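Local coordinates for putative Fe-S biosynthesis protein (Lactobacillus acidophilus, PDB 2QGO), which is of unproven function but, as a member of the Fe-S biosynthesis family, probably takes part in iron-sulphur cluster assembly, at residues A[24-37]-A[49-62]. Sequence-based numbering, arbitrary orientation.
Sequences KILILITDDGGGKY and HFSIIWLDKVDPDY
I25 and L55 open an antiparallel ladder in which strands 25-30 and 50-55, adjacent interior strands flanked by 73-76 and 104-114 in the mixed sheet of this Fe-S biosynthesis family protein, run at 154° to each other. I25, I27 and I29 exchange pairs of backbone hydrogen bonds with L55, I53 and S51, and D31 N adds a last bond to H49 O. One face carries L26, L28, I52 and W54; there L26 CD2 wedges between W54 CB (3.7 Å) and I52 CG2. On the other face, the loops after both strands fold back over I27, I29, I53 and L55. With CG1 turned away from the carbonyl carbon (chi1 -55°), I53 presents CG2 to the Y37 ring, 3.9 Å from its centroid, in a CH-pi contact, while K36 CG lies against the opposite face. Y62 receives I27 CG2 over its own ring face, and its rim meets Y37 obliquely, CE2 to CE2 at 3.5 Å. Cutting Y37 back to an alanine here removes ring and hydroxyl together, which is likely to leave a gap over I53 CG2 and D59 OD2 short of one donor. Beside the I25-L55 pair, K24 NZ reaches D56 OD1 in a 2.6 Å salt bridge. D59 grips its surroundings with both oxygens: OD1 accepts from D61 N in an Asx turn, whereas OD2 takes K36 NZ on its syn lone pair at 2.7 Å and Y37 OH on its anti lone pair, also at 2.7 Å.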
loop_
_atom_site.group_PDB
_atom_site.type_symbol
_atom_site.label_atom_id
_atom_site.label_comp_id
_atom_site.label_asym_id
_atom_site.label_seq_id
_atom_site.Cartn_x
_atom_site.Cartn_y
_atom_site.Cartn_z
ATOM N N LYS A 24 0.546 -11.318 -0.951
ATOM C CA LYS A 24 1.904 -10.805 -0.913
ATOM C C LYS A 24 2.205 -9.900 0.274
ATOM O O LYS A 24 1.325 -9.557 1.064
ATOM C CB LYS A 24 2.180 -10.013 -2.190
ATOM C CG LYS A 24 1.988 -10.783 -3.485
ATOM C CD LYS A 24 3.084 -11.802 -3.698
ATOM C CE LYS A 24 3.004 -12.399 -5.085
ATOM N NZ LYS A 24 4.047 -13.445 -5.253
ATOM N N ILE A 25 3.475 -9.516 0.385
ATOM C CA ILE A 25 3.881 -8.593 1.422
ATOM C C ILE A 25 3.475 -7.242 0.844
ATOM O O ILE A 25 3.938 -6.857 -0.232
ATOM C CB ILE A 25 5.409 -8.614 1.637
ATOM C CG1 ILE A 25 5.851 -10.010 2.092
ATOM C CG2 ILE A 25 5.812 -7.534 2.636
ATOM C CD1 ILE A 25 5.146 -10.513 3.353
ATOM N N LEU A 26 2.593 -6.532 1.530
ATOM C CA LEU A 26 2.150 -5.232 1.033
ATOM C C LEU A 26 2.723 -4.097 1.862
ATOM O O LEU A 26 2.791 -4.180 3.086
ATOM C CB LEU A 26 0.623 -5.144 1.032
ATOM C CG LEU A 26 -0.092 -6.196 0.191
ATOM C CD1 LEU A 26 -1.592 -5.992 0.313
ATOM C CD2 LEU A 26 0.357 -6.095 -1.275
ATOM N N ILE A 27 3.137 -3.042 1.175
ATOM C CA ILE A 27 3.707 -1.871 1.819
ATOM C C ILE A 27 2.919 -0.639 1.407
ATOM O O ILE A 27 2.894 -0.275 0.234
ATOM C CB ILE A 27 5.181 -1.680 1.396
ATOM C CG1 ILE A 27 6.003 -2.896 1.821
ATOM C CG2 ILE A 27 5.733 -0.388 1.985
ATOM C CD1 ILE A 27 7.414 -2.915 1.245
ATOM N N LEU A 28 2.266 -0.008 2.376
ATOM C CA LEU A 28 1.489 1.199 2.115
ATOM C C LEU A 28 2.366 2.387 2.479
ATOM O O LEU A 28 2.852 2.488 3.599
ATOM C CB LEU A 28 0.214 1.206 2.965
ATOM C CG LEU A 28 -0.663 2.467 2.962
ATOM C CD1 LEU A 28 -1.158 2.763 1.541
ATOM C CD2 LEU A 28 -1.855 2.261 3.918
ATOM N N ILE A 29 2.585 3.282 1.531
ATOM C CA ILE A 29 3.418 4.442 1.800
ATOM C C ILE A 29 2.936 5.665 1.048
ATOM O O ILE A 29 2.104 5.568 0.144
ATOM C CB ILE A 29 4.867 4.178 1.388
ATOM C CG1 ILE A 29 4.914 3.858 -0.102
ATOM C CG2 ILE A 29 5.439 3.031 2.202
ATOM C CD1 ILE A 29 6.304 3.810 -0.667
ATOM N N THR A 30 3.457 6.822 1.443
ATOM C CA THR A 30 3.112 8.066 0.774
ATOM C C THR A 30 4.079 8.079 -0.388
ATOM O O THR A 30 5.157 7.497 -0.311
ATOM C CB THR A 30 3.412 9.307 1.639
ATOM O OG1 THR A 30 4.830 9.430 1.796
ATOM C CG2 THR A 30 2.773 9.185 3.009
ATOM N N ASP A 31 3.705 8.728 -1.472
ATOM C CA ASP A 31 4.590 8.782 -2.616
ATOM C C ASP A 31 4.822 10.244 -2.957
ATOM O O ASP A 31 4.075 10.821 -3.737
ATOM C CB ASP A 31 3.953 8.059 -3.805
ATOM C CG ASP A 31 4.928 7.847 -4.937
ATOM O OD1 ASP A 31 6.020 8.461 -4.898
ATOM O OD2 ASP A 31 4.603 7.075 -5.865
ATOM N N ASP A 32 5.847 10.841 -2.359
ATOM C CA ASP A 32 6.162 12.236 -2.617
ATOM C C ASP A 32 7.349 12.356 -3.574
ATOM O O ASP A 32 7.923 13.433 -3.730
ATOM C CB ASP A 32 6.473 12.959 -1.301
ATOM C CG ASP A 32 7.707 12.417 -0.610
ATOM O OD1 ASP A 32 8.280 11.416 -1.087
ATOM O OD2 ASP A 32 8.105 12.996 0.417
ATOM N N GLY A 33 7.698 11.237 -4.210
ATOM C CA GLY A 33 8.810 11.200 -5.143
ATOM C C GLY A 33 10.152 10.979 -4.459
ATOM O O GLY A 33 11.178 10.835 -5.128
ATOM N N GLY A 34 10.146 10.933 -3.128
ATOM C CA GLY A 34 11.387 10.768 -2.390
ATOM C C GLY A 34 11.794 9.368 -1.963
ATOM O O GLY A 34 12.975 9.135 -1.697
ATOM N N GLY A 35 10.841 8.440 -1.891
ATOM C CA GLY A 35 11.156 7.080 -1.470
ATOM C C GLY A 35 11.699 6.178 -2.566
ATOM O O GLY A 35 11.565 6.478 -3.761
ATOM N N LYS A 36 12.302 5.062 -2.168
ATOM C CA LYS A 36 12.863 4.136 -3.144
ATOM C C LYS A 36 11.806 3.480 -4.027
ATOM O O LYS A 36 12.101 3.092 -5.157
ATOM C CB LYS A 36 13.718 3.058 -2.454
ATOM C CG LYS A 36 12.996 2.163 -1.458
ATOM C CD LYS A 36 13.959 1.088 -0.934
ATOM C CE LYS A 36 13.285 0.126 0.033
ATOM N NZ LYS A 36 14.261 -0.868 0.574
ATOM N N TYR A 37 10.575 3.383 -3.527
ATOM C CA TYR A 37 9.485 2.770 -4.289
ATOM C C TYR A 37 8.553 3.751 -5.020
ATOM O O TYR A 37 7.416 3.395 -5.349
ATOM C CB TYR A 37 8.638 1.889 -3.367
ATOM C CG TYR A 37 9.364 0.683 -2.818
ATOM C CD1 TYR A 37 9.946 -0.249 -3.675
ATOM C CD2 TYR A 37 9.445 0.457 -1.442
ATOM C CE1 TYR A 37 10.591 -1.381 -3.183
ATOM C CE2 TYR A 37 10.089 -0.676 -0.934
ATOM C CZ TYR A 37 10.660 -1.592 -1.812
ATOM O OH TYR A 37 11.294 -2.714 -1.336
ATOM N N HIS A 49 -0.597 11.772 -1.681
ATOM C CA HIS A 49 -0.766 10.607 -2.551
ATOM C C HIS A 49 -0.145 9.351 -1.939
ATOM O O HIS A 49 0.887 9.417 -1.267
ATOM C CB HIS A 49 -0.131 10.873 -3.915
ATOM C CG HIS A 49 -0.218 9.710 -4.855
ATOM N ND1 HIS A 49 -1.417 9.137 -5.221
ATOM C CD2 HIS A 49 0.747 8.998 -5.484
ATOM C CE1 HIS A 49 -1.190 8.120 -6.034
ATOM N NE2 HIS A 49 0.116 8.014 -6.209
ATOM N N PHE A 50 -0.775 8.204 -2.167
ATOM C CA PHE A 50 -0.253 6.956 -1.628
ATOM C C PHE A 50 -0.221 5.844 -2.654
ATOM O O PHE A 50 -0.866 5.909 -3.698
ATOM C CB PHE A 50 -1.090 6.475 -0.434
ATOM C CG PHE A 50 -1.215 7.480 0.673
ATOM C CD1 PHE A 50 -2.113 8.542 0.567
ATOM C CD2 PHE A 50 -0.445 7.371 1.819
ATOM C CE1 PHE A 50 -2.241 9.480 1.591
ATOM C CE2 PHE A 50 -0.566 8.310 2.854
ATOM C CZ PHE A 50 -1.466 9.360 2.733
ATOM N N SER A 51 0.545 4.811 -2.352
ATOM C CA SER A 51 0.609 3.672 -3.242
ATOM C C SER A 51 0.852 2.400 -2.461
ATOM O O SER A 51 1.365 2.425 -1.334
ATOM C CB SER A 51 1.695 3.881 -4.308
ATOM O OG SER A 51 2.940 4.198 -3.732
ATOM N N ILE A 52 0.434 1.292 -3.050
ATOM C CA ILE A 52 0.619 -0.023 -2.451
ATOM C C ILE A 52 1.758 -0.692 -3.192
ATOM O O ILE A 52 1.698 -0.877 -4.403
ATOM C CB ILE A 52 -0.636 -0.913 -2.602
ATOM C CG1 ILE A 52 -1.694 -0.498 -1.580
ATOM C CG2 ILE A 52 -0.259 -2.390 -2.420
ATOM C CD1 ILE A 52 -1.241 -0.684 -0.135
ATOM N N ILE A 53 2.796 -1.055 -2.459
ATOM C CA ILE A 53 3.936 -1.718 -3.061
ATOM C C ILE A 53 3.898 -3.165 -2.614
ATOM O O ILE A 53 3.756 -3.433 -1.426
ATOM C CB ILE A 53 5.259 -1.080 -2.575
ATOM C CG1 ILE A 53 5.233 0.425 -2.845
ATOM C CG2 ILE A 53 6.445 -1.742 -3.250
ATOM C CD1 ILE A 53 4.888 0.794 -4.276
ATOM N N TRP A 54 4.002 -4.103 -3.549
ATOM C CA TRP A 54 4.005 -5.502 -3.146
ATOM C C TRP A 54 5.376 -6.156 -3.320
ATOM O O TRP A 54 6.121 -5.837 -4.247
ATOM C CB TRP A 54 2.926 -6.304 -3.891
ATOM C CG TRP A 54 3.134 -6.478 -5.356
ATOM C CD1 TRP A 54 2.634 -5.695 -6.353
ATOM C CD2 TRP A 54 3.852 -7.542 -6.000
ATOM N NE1 TRP A 54 2.986 -6.207 -7.581
ATOM C CE2 TRP A 54 3.735 -7.339 -7.395
ATOM C CE3 TRP A 54 4.582 -8.646 -5.535
ATOM C CZ2 TRP A 54 4.317 -8.202 -8.330
ATOM C CZ3 TRP A 54 5.168 -9.509 -6.468
ATOM C CH2 TRP A 54 5.030 -9.278 -7.850
ATOM N N LEU A 55 5.701 -7.059 -2.401
ATOM C CA LEU A 55 6.975 -7.774 -2.419
ATOM C C LEU A 55 6.732 -9.235 -2.058
ATOM O O LEU A 55 5.616 -9.617 -1.703
ATOM C CB LEU A 55 7.945 -7.172 -1.396
ATOM C CG LEU A 55 8.400 -5.714 -1.499
ATOM C CD1 LEU A 55 9.245 -5.389 -0.269
ATOM C CD2 LEU A 55 9.217 -5.486 -2.772
ATOM N N ASP A 56 7.775 -10.055 -2.148
ATOM C CA ASP A 56 7.622 -11.462 -1.789
ATOM C C ASP A 56 8.189 -11.790 -0.416
ATOM O O ASP A 56 7.925 -12.854 0.137
ATOM C CB ASP A 56 8.226 -12.351 -2.868
ATOM C CG ASP A 56 7.292 -12.509 -4.047
ATOM O OD1 ASP A 56 6.209 -13.100 -3.855
ATOM O OD2 ASP A 56 7.616 -12.030 -5.154
ATOM N N LYS A 57 8.948 -10.847 0.133
ATOM C CA LYS A 57 9.538 -10.972 1.456
ATOM C C LYS A 57 9.491 -9.591 2.093
ATOM O O LYS A 57 9.358 -8.579 1.399
ATOM C CB LYS A 57 10.984 -11.473 1.375
ATOM C CG LYS A 57 11.097 -12.942 0.975
ATOM C CD LYS A 57 12.534 -13.468 1.085
ATOM C CE LYS A 57 12.859 -14.005 2.485
ATOM N NZ LYS A 57 12.680 -12.994 3.574
ATOM N N VAL A 58 9.588 -9.549 3.411
ATOM C CA VAL A 58 9.540 -8.287 4.133
ATOM C C VAL A 58 10.743 -7.396 3.837
ATOM O O VAL A 58 11.851 -7.882 3.587
ATOM C CB VAL A 58 9.474 -8.542 5.652
ATOM C CG1 VAL A 58 8.170 -9.268 6.007
ATOM C CG2 VAL A 58 10.677 -9.380 6.083
ATOM N N ASP A 59 10.509 -6.088 3.846
ATOM C CA ASP A 59 11.564 -5.102 3.628
ATOM C C ASP A 59 11.836 -4.495 5.009
ATOM O O ASP A 59 10.962 -3.858 5.594
ATOM C CB ASP A 59 11.086 -3.999 2.679
ATOM C CG ASP A 59 12.186 -2.995 2.330
ATOM O OD1 ASP A 59 13.078 -2.737 3.166
ATOM O OD2 ASP A 59 12.145 -2.450 1.209
ATOM N N PRO A 60 13.048 -4.697 5.551
ATOM C CA PRO A 60 13.372 -4.142 6.872
ATOM C C PRO A 60 13.194 -2.625 7.003
ATOM O O PRO A 60 13.070 -2.112 8.112
ATOM C CB PRO A 60 14.816 -4.608 7.106
ATOM C CG PRO A 60 15.343 -4.868 5.712
ATOM C CD PRO A 60 14.162 -5.503 5.027
ATOM N N ASP A 61 13.183 -1.905 5.884
ATOM C CA ASP A 61 12.974 -0.457 5.931
ATOM C C ASP A 61 11.503 -0.137 6.234
ATOM O O ASP A 61 11.152 1.015 6.505
ATOM C CB ASP A 61 13.354 0.201 4.601
ATOM C CG ASP A 61 14.857 0.400 4.445
ATOM O OD1 ASP A 61 15.625 0.012 5.363
ATOM O OD2 ASP A 61 15.268 0.953 3.394
ATOM N N TYR A 62 10.648 -1.156 6.181
ATOM C CA TYR A 62 9.213 -0.980 6.438
ATOM C C TYR A 62 8.747 -2.100 7.363
ATOM O O TYR A 62 8.034 -3.011 6.938
ATOM C CB TYR A 62 8.445 -1.047 5.117
ATOM C CG TYR A 62 8.827 0.043 4.143
ATOM C CD1 TYR A 62 8.283 1.319 4.247
ATOM C CD2 TYR A 62 9.765 -0.191 3.143
ATOM C CE1 TYR A 62 8.668 2.343 3.379
ATOM C CE2 TYR A 62 10.157 0.825 2.268
ATOM C CZ TYR A 62 9.603 2.088 2.396
ATOM O OH TYR A 62 9.994 3.097 1.553
HETATM O O HOH W 1 2.230 12.599 -1.601
HETATM O O HOH W 2 9.314 4.408 -1.137
#